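Local atomic coordinates of amidohydrolase (Staphylococcus aureus, PDB entry 3NUR), a protein that is a putative metal-dependent amidohydrolase of the TIM-barrel type, probably hydrolysing carbon-nitrogen bonds other than peptide bonds in a substrate not yet identified. Residues D186-L191 with N248-H253; R128-A133 with G155-L160. One frame throughout, in Å; residues are numbered along the deposited sequence.

Contact 1 (D186-L191 with N248-H253); sequences DVPIYL and NMIIGH
The phenol ring of Y190 lies across I250, whose backbone carbonyl carbon and CB sit beneath one face; CB is 4.2 Å from the centroid of the Y190 ring, an off-centre CH-pi contact. Toward the rim, CG2 of I250 reaches CE1 of Y190 at 3.5 Å, and G252 N and the I251 carbonyl carbon approach obliquely. CG of Y190 is anti to its own N (chi1 -159°), which swings the ring along the neighbouring strand until OH stands 3.4 Å from G252 CA. That hydroxyl is hydrogen-bonded to T289 OG1 and only weakly to OE2 of E28, a calcium ligand, which places the hydroxyl beside the metal site.

Beyond the ring, CD1 of I250 lies beside P188 CG. On the other face of the sheet M249, a selenomethionine, bends at chi3 (73°) and brings CE to 3.8 Å from both I189 CG2 and L191 CB. Parallel pairing underlies both layers: I189 N donates to N248 O, I189 O accepts from I250 N, and L191 N meets I250 O at 2.9 Å. Just past the end of strand 249-251, a water bridges L191 O and G252 N.

The two segments are neighbouring parallel strands of the TIM-barrel wall, flanked by strands 159-162 and 286-288; helix 223-237 packs on L191 and M249, and helix 140-152 on I189.

Contact 2 (R128-A133 with G155-L160); sequences RFVGFA and GFKGAL
F132 and residues 156-158 meet where two successive strands of the TIM barrel, 129-131 and 159-162, are joined through helix 140-152 in a beta-alpha-beta unit. The touching parts, 130 to 133 and 156 to 160, run at 59° to each other, and the backbones are bridged once, at A133 and A159.

From CB, which is 4.1 Å from L160 N, the F132 side chain runs along the backbone leading to A159. CG lies over the peptide joining G158 to A159, with A159 N over one ring face. CD1 comes within 3.5 Å of G158 N, and CE1 ends near K157 O, which approaches the ring edge close to its plane. On the other branch CD2 faces L160 CB. The ring thus follows the backbone from K157 to L160.

F156 makes the complementary contact: G131, having no side chain, lets its CA lie over the face of F156, 4.1 Å from the ring centroid, in a CH-pi interaction, and CD2 of F156 continues to A133 N. Helices 104-124 and 140-152 also pack against F156.

Three backbone bonds hold the junction: K157 N to G131 O, an almost straight A133 N to G158 O (178° at the hydrogen), and L160 N to A133 O. A water accepts from G131 N and donates to G155 O. K157 leaves the contact by a bend at chi2 (-72°), and its NZ is hydrogen-bonded to L351 O; before that bend, its CG touches V130 CG1 at 3.5 Å.

In the fold
Read from the N terminus, the chain enters the barrel through strands 24-31 and 87-94 before reaching contact 2. There, the 21 residues between 128-133 and 155-160, mostly helix 140-152, form a loop that closes when the second segment returns beside the first. Contact 1 opens only afterwards and closes a longer excursion of 56 residues, largely helical, between 186-191 and 248-253. The two closures therefore follow in series, neither nesting nor crossing. Strand 159-162 joins them laterally: A159 lies beside P188 and Y190, with two probable backbone hydrogen bonds. Together the contacts carry the barrel wall from strand 129-131 round to strand 249-251.

Contact 1 (D186-L191 with N248-H253)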
loop_
_atom_site.group_PDB
_atom_site.type_symbol
_atom_site.label_atom_id
_atom_site.label_comp_id
_atom_site.label_asym_id
_atom_site.label_seq_id
_atom_site.Cartn_x
_atom_site.Cartn_y
_atom_site.Cartn_z
ATOM N N ASP A 186 -6.700 7.073 -13.646
ATOM C CA ASP A 186 -6.187 5.753 -14.064
ATOM C C ASP A 186 -4.935 5.341 -13.260
ATOM O O ASP A 186 -3.930 4.868 -13.810
ATOM C CB ASP A 186 -5.943 5.695 -15.587
ATOM C CG ASP A 186 -5.923 4.298 -16.167
ATOM O OD1 ASP A 186 -6.612 3.405 -15.607
ATOM O OD2 ASP A 186 -5.265 4.104 -17.208
ATOM N N VAL A 187 -4.995 5.571 -11.939
ATOM C CA VAL A 187 -3.869 5.243 -11.055
ATOM C C VAL A 187 -4.364 4.391 -9.873
ATOM O O VAL A 187 -5.511 4.569 -9.458
ATOM C CB VAL A 187 -3.084 6.487 -10.566
ATOM C CG1 VAL A 187 -2.361 7.192 -11.721
ATOM C CG2 VAL A 187 -3.983 7.460 -9.785
ATOM N N PRO A 188 -3.505 3.516 -9.284
ATOM C CA PRO A 188 -3.972 2.712 -8.141
ATOM C C PRO A 188 -3.822 3.433 -6.789
ATOM O O PRO A 188 -3.126 4.448 -6.659
ATOM C CB PRO A 188 -3.049 1.491 -8.197
ATOM C CG PRO A 188 -1.738 2.053 -8.688
ATOM C CD PRO A 188 -2.113 3.154 -9.660
ATOM N N ILE A 189 -4.468 2.869 -5.763
ATOM C CA ILE A 189 -4.344 3.327 -4.377
ATOM C C ILE A 189 -3.772 2.136 -3.588
ATOM O O ILE A 189 -4.354 1.058 -3.596
ATOM C CB ILE A 189 -5.696 3.799 -3.752
ATOM C CG1 ILE A 189 -6.275 5.061 -4.452
ATOM C CG2 ILE A 189 -5.544 4.021 -2.252
ATOM C CD1 ILE A 189 -7.716 5.341 -4.087
ATOM N N TYR A 190 -2.655 2.338 -2.904
ATOM C CA TYR A 190 -2.048 1.323 -2.039
ATOM C C TYR A 190 -2.640 1.580 -0.644
ATOM O O TYR A 190 -2.504 2.691 -0.126
ATOM C CB TYR A 190 -0.502 1.495 -1.998
ATOM C CG TYR A 190 0.275 0.256 -1.577
ATOM C CD1 TYR A 190 1.238 -0.303 -2.411
ATOM C CD2 TYR A 190 0.082 -0.325 -0.324
ATOM C CE1 TYR A 190 1.954 -1.438 -2.037
ATOM C CE2 TYR A 190 0.814 -1.451 0.075
ATOM C CZ TYR A 190 1.751 -2.002 -0.788
ATOM O OH TYR A 190 2.436 -3.143 -0.444
ATOM N N LEU A 191 -3.337 0.582 -0.054
ATOM C CA LEU A 191 -3.951 0.710 1.289
ATOM C C LEU A 191 -3.013 -0.005 2.263
ATOM O O LEU A 191 -2.842 -1.220 2.178
ATOM C CB LEU A 191 -5.350 0.077 1.302
ATOM C CG LEU A 191 -6.231 0.344 2.534
ATOM C CD1 LEU A 191 -6.607 1.844 2.642
ATOM C CD2 LEU A 191 -7.507 -0.499 2.455
ATOM N N ASN A 248 -8.030 0.039 -9.472
ATOM C CA ASN A 248 -7.220 -1.008 -8.859
ATOM C C ASN A 248 -6.654 -0.529 -7.541
ATOM O O ASN A 248 -6.225 0.619 -7.406
ATOM C CB ASN A 248 -6.057 -1.483 -9.732
ATOM C CG ASN A 248 -6.500 -2.119 -11.003
ATOM O OD1 ASN A 248 -7.204 -3.134 -11.007
ATOM N ND2 ASN A 248 -6.131 -1.496 -12.102
HETATM N N MSE A 249 -6.637 -1.414 -6.575
HETATM C CA MSE A 249 -5.996 -1.130 -5.312
HETATM C C MSE A 249 -4.872 -2.095 -5.061
HETATM O O MSE A 249 -4.839 -3.151 -5.698
HETATM C CB MSE A 249 -7.021 -1.041 -4.195
HETATM C CG MSE A 249 -7.756 0.304 -4.366
HETATM SE SE MSE A 249 -8.955 0.578 -3.097
HETATM C CE MSE A 249 -7.670 0.945 -1.632
ATOM N N ILE A 250 -3.900 -1.705 -4.222
ATOM C CA ILE A 250 -2.768 -2.565 -3.876
ATOM C C ILE A 250 -2.755 -2.762 -2.351
ATOM O O ILE A 250 -2.993 -1.820 -1.597
ATOM C CB ILE A 250 -1.401 -2.002 -4.368
ATOM C CG1 ILE A 250 -1.478 -1.474 -5.836
ATOM C CG2 ILE A 250 -0.310 -3.079 -4.223
ATOM C CD1 ILE A 250 -0.302 -0.554 -6.234
ATOM N N ILE A 251 -2.501 -3.995 -1.911
ATOM C CA ILE A 251 -2.359 -4.333 -0.497
ATOM C C ILE A 251 -1.113 -5.175 -0.317
ATOM O O ILE A 251 -0.803 -6.003 -1.166
ATOM C CB ILE A 251 -3.600 -4.992 0.130
ATOM C CG1 ILE A 251 -4.056 -6.254 -0.668
ATOM C CG2 ILE A 251 -4.733 -3.934 0.353
ATOM C CD1 ILE A 251 -5.319 -6.986 -0.051
ATOM N N GLY A 252 -0.419 -4.941 0.783
ATOM C CA GLY A 252 0.816 -5.627 1.118
ATOM C C GLY A 252 0.625 -6.799 2.044
ATOM O O GLY A 252 -0.485 -7.317 2.188
ATOM N N HIS A 253 1.730 -7.243 2.658
ATOM C CA HIS A 253 1.770 -8.354 3.612
ATOM C C HIS A 253 0.970 -9.557 3.146
ATOM O O HIS A 253 0.219 -10.181 3.930
ATOM C CB HIS A 253 1.393 -7.852 5.020
ATOM C CG HIS A 253 2.153 -6.606 5.366
ATOM N ND1 HIS A 253 1.629 -5.342 5.116
ATOM C CD2 HIS A 253 3.422 -6.475 5.811
ATOM C CE1 HIS A 253 2.598 -4.490 5.426
ATOM N NE2 HIS A 253 3.683 -5.125 5.871
HETATM O O HOH W 1 -7.012 2.753 -10.775
HETATM O O HOH W 2 -0.965 -3.085 2.725
#

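Contact 2 (R128-A133 with G155-L160)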
loop_
_atom_site.group_PDB
_atom_site.type_symbol
_atom_site.label_atom_id
_atom_site.label_comp_id
_atom_site.label_asym_id
_atom_site.label_seq_id
_atom_site.Cartn_x
_atom_site.Cartn_y
_atom_site.Cartn_z
ATOM N N ARG A 128 15.213 6.026 -11.308
ATOM C CA ARG A 128 15.213 5.079 -10.185
ATOM C C ARG A 128 14.014 5.161 -9.268
ATOM O O ARG A 128 13.854 4.305 -8.397
ATOM C CB ARG A 128 16.504 5.236 -9.347
ATOM C CG ARG A 128 17.828 5.172 -10.127
ATOM C CD ARG A 128 18.082 3.845 -10.874
ATOM N NE ARG A 128 18.018 2.653 -10.012
ATOM C CZ ARG A 128 19.028 2.187 -9.282
ATOM N NH1 ARG A 128 20.208 2.809 -9.288
ATOM N NH2 ARG A 128 18.873 1.091 -8.546
ATOM N N PHE A 129 13.215 6.213 -9.417
ATOM C CA PHE A 129 12.081 6.438 -8.526
ATOM C C PHE A 129 10.829 6.879 -9.232
ATOM O O PHE A 129 10.875 7.563 -10.258
ATOM C CB PHE A 129 12.451 7.457 -7.435
ATOM C CG PHE A 129 13.650 7.070 -6.605
ATOM C CD1 PHE A 129 13.559 6.063 -5.641
ATOM C CD2 PHE A 129 14.883 7.676 -6.814
ATOM C CE1 PHE A 129 14.676 5.688 -4.898
ATOM C CE2 PHE A 129 15.998 7.312 -6.056
ATOM C CZ PHE A 129 15.885 6.328 -5.093
ATOM N N VAL A 130 9.704 6.474 -8.663
ATOM C CA VAL A 130 8.360 6.851 -9.084
ATOM C C VAL A 130 7.661 7.273 -7.766
ATOM O O VAL A 130 7.925 6.683 -6.709
ATOM C CB VAL A 130 7.648 5.683 -9.817
ATOM C CG1 VAL A 130 6.153 5.930 -9.946
ATOM C CG2 VAL A 130 8.256 5.466 -11.206
ATOM N N GLY A 131 6.805 8.288 -7.825
ATOM C CA GLY A 131 6.153 8.731 -6.597
ATOM C C GLY A 131 4.711 8.317 -6.434
ATOM O O GLY A 131 3.954 8.248 -7.409
ATOM N N PHE A 132 4.335 8.040 -5.177
ATOM C CA PHE A 132 2.961 7.789 -4.770
ATOM C C PHE A 132 2.582 8.970 -3.886
ATOM O O PHE A 132 3.398 9.421 -3.057
ATOM C CB PHE A 132 2.804 6.437 -4.019
ATOM C CG PHE A 132 2.385 5.238 -4.867
ATOM C CD1 PHE A 132 2.204 5.360 -6.241
ATOM C CD2 PHE A 132 2.232 3.979 -4.294
ATOM C CE1 PHE A 132 1.813 4.255 -7.022
ATOM C CE2 PHE A 132 1.861 2.871 -5.077
ATOM C CZ PHE A 132 1.630 3.025 -6.429
ATOM N N ALA A 133 1.377 9.495 -4.098
ATOM C CA ALA A 133 0.858 10.652 -3.344
ATOM C C ALA A 133 0.572 10.342 -1.876
ATOM O O ALA A 133 0.154 9.224 -1.538
ATOM C CB ALA A 133 -0.423 11.134 -3.994
ATOM N N GLY A 155 3.755 14.268 -11.680
ATOM C CA GLY A 155 4.091 13.048 -12.410
ATOM C C GLY A 155 4.079 11.797 -11.546
ATOM O O GLY A 155 4.739 10.796 -11.874
ATOM N N PHE A 156 3.304 11.832 -10.443
ATOM C CA PHE A 156 3.152 10.668 -9.562
ATOM C C PHE A 156 2.253 9.630 -10.256
ATOM O O PHE A 156 1.558 9.946 -11.226
ATOM C CB PHE A 156 2.614 11.084 -8.172
ATOM C CG PHE A 156 3.598 11.785 -7.249
ATOM C CD1 PHE A 156 4.852 12.196 -7.709
ATOM C CD2 PHE A 156 3.239 12.107 -5.943
ATOM C CE1 PHE A 156 5.736 12.875 -6.869
ATOM C CE2 PHE A 156 4.126 12.786 -5.102
ATOM C CZ PHE A 156 5.366 13.170 -5.571
ATOM N N LYS A 157 2.271 8.387 -9.757
ATOM C CA LYS A 157 1.595 7.266 -10.397
ATOM C C LYS A 157 0.587 6.500 -9.534
ATOM O O LYS A 157 0.183 5.388 -9.897
ATOM C CB LYS A 157 2.647 6.312 -10.999
ATOM C CG LYS A 157 3.548 6.945 -12.081
ATOM C CD LYS A 157 2.833 7.189 -13.391
ATOM C CE LYS A 157 3.770 7.631 -14.495
ATOM N NZ LYS A 157 3.423 6.971 -15.786
ATOM N N GLY A 158 0.158 7.128 -8.445
ATOM C CA GLY A 158 -0.858 6.605 -7.542
ATOM C C GLY A 158 -0.790 7.285 -6.199
ATOM O O GLY A 158 -0.182 8.349 -6.063
ATOM N N ALA A 159 -1.397 6.673 -5.193
ATOM C CA ALA A 159 -1.355 7.204 -3.840
ATOM C C ALA A 159 -1.198 6.027 -2.902
ATOM O O ALA A 159 -1.647 4.925 -3.221
ATOM C CB ALA A 159 -2.665 7.920 -3.514
ATOM N N LEU A 160 -0.556 6.257 -1.755
ATOM C CA LEU A 160 -0.510 5.233 -0.714
ATOM C C LEU A 160 -1.195 5.884 0.481
ATOM O O LEU A 160 -0.818 6.999 0.861
ATOM C CB LEU A 160 0.913 4.771 -0.369
ATOM C CG LEU A 160 1.020 3.713 0.776
ATOM C CD1 LEU A 160 2.142 2.714 0.499
ATOM C CD2 LEU A 160 1.233 4.393 2.143
HETATM O O HOH W 3 6.735 9.949 -10.298
#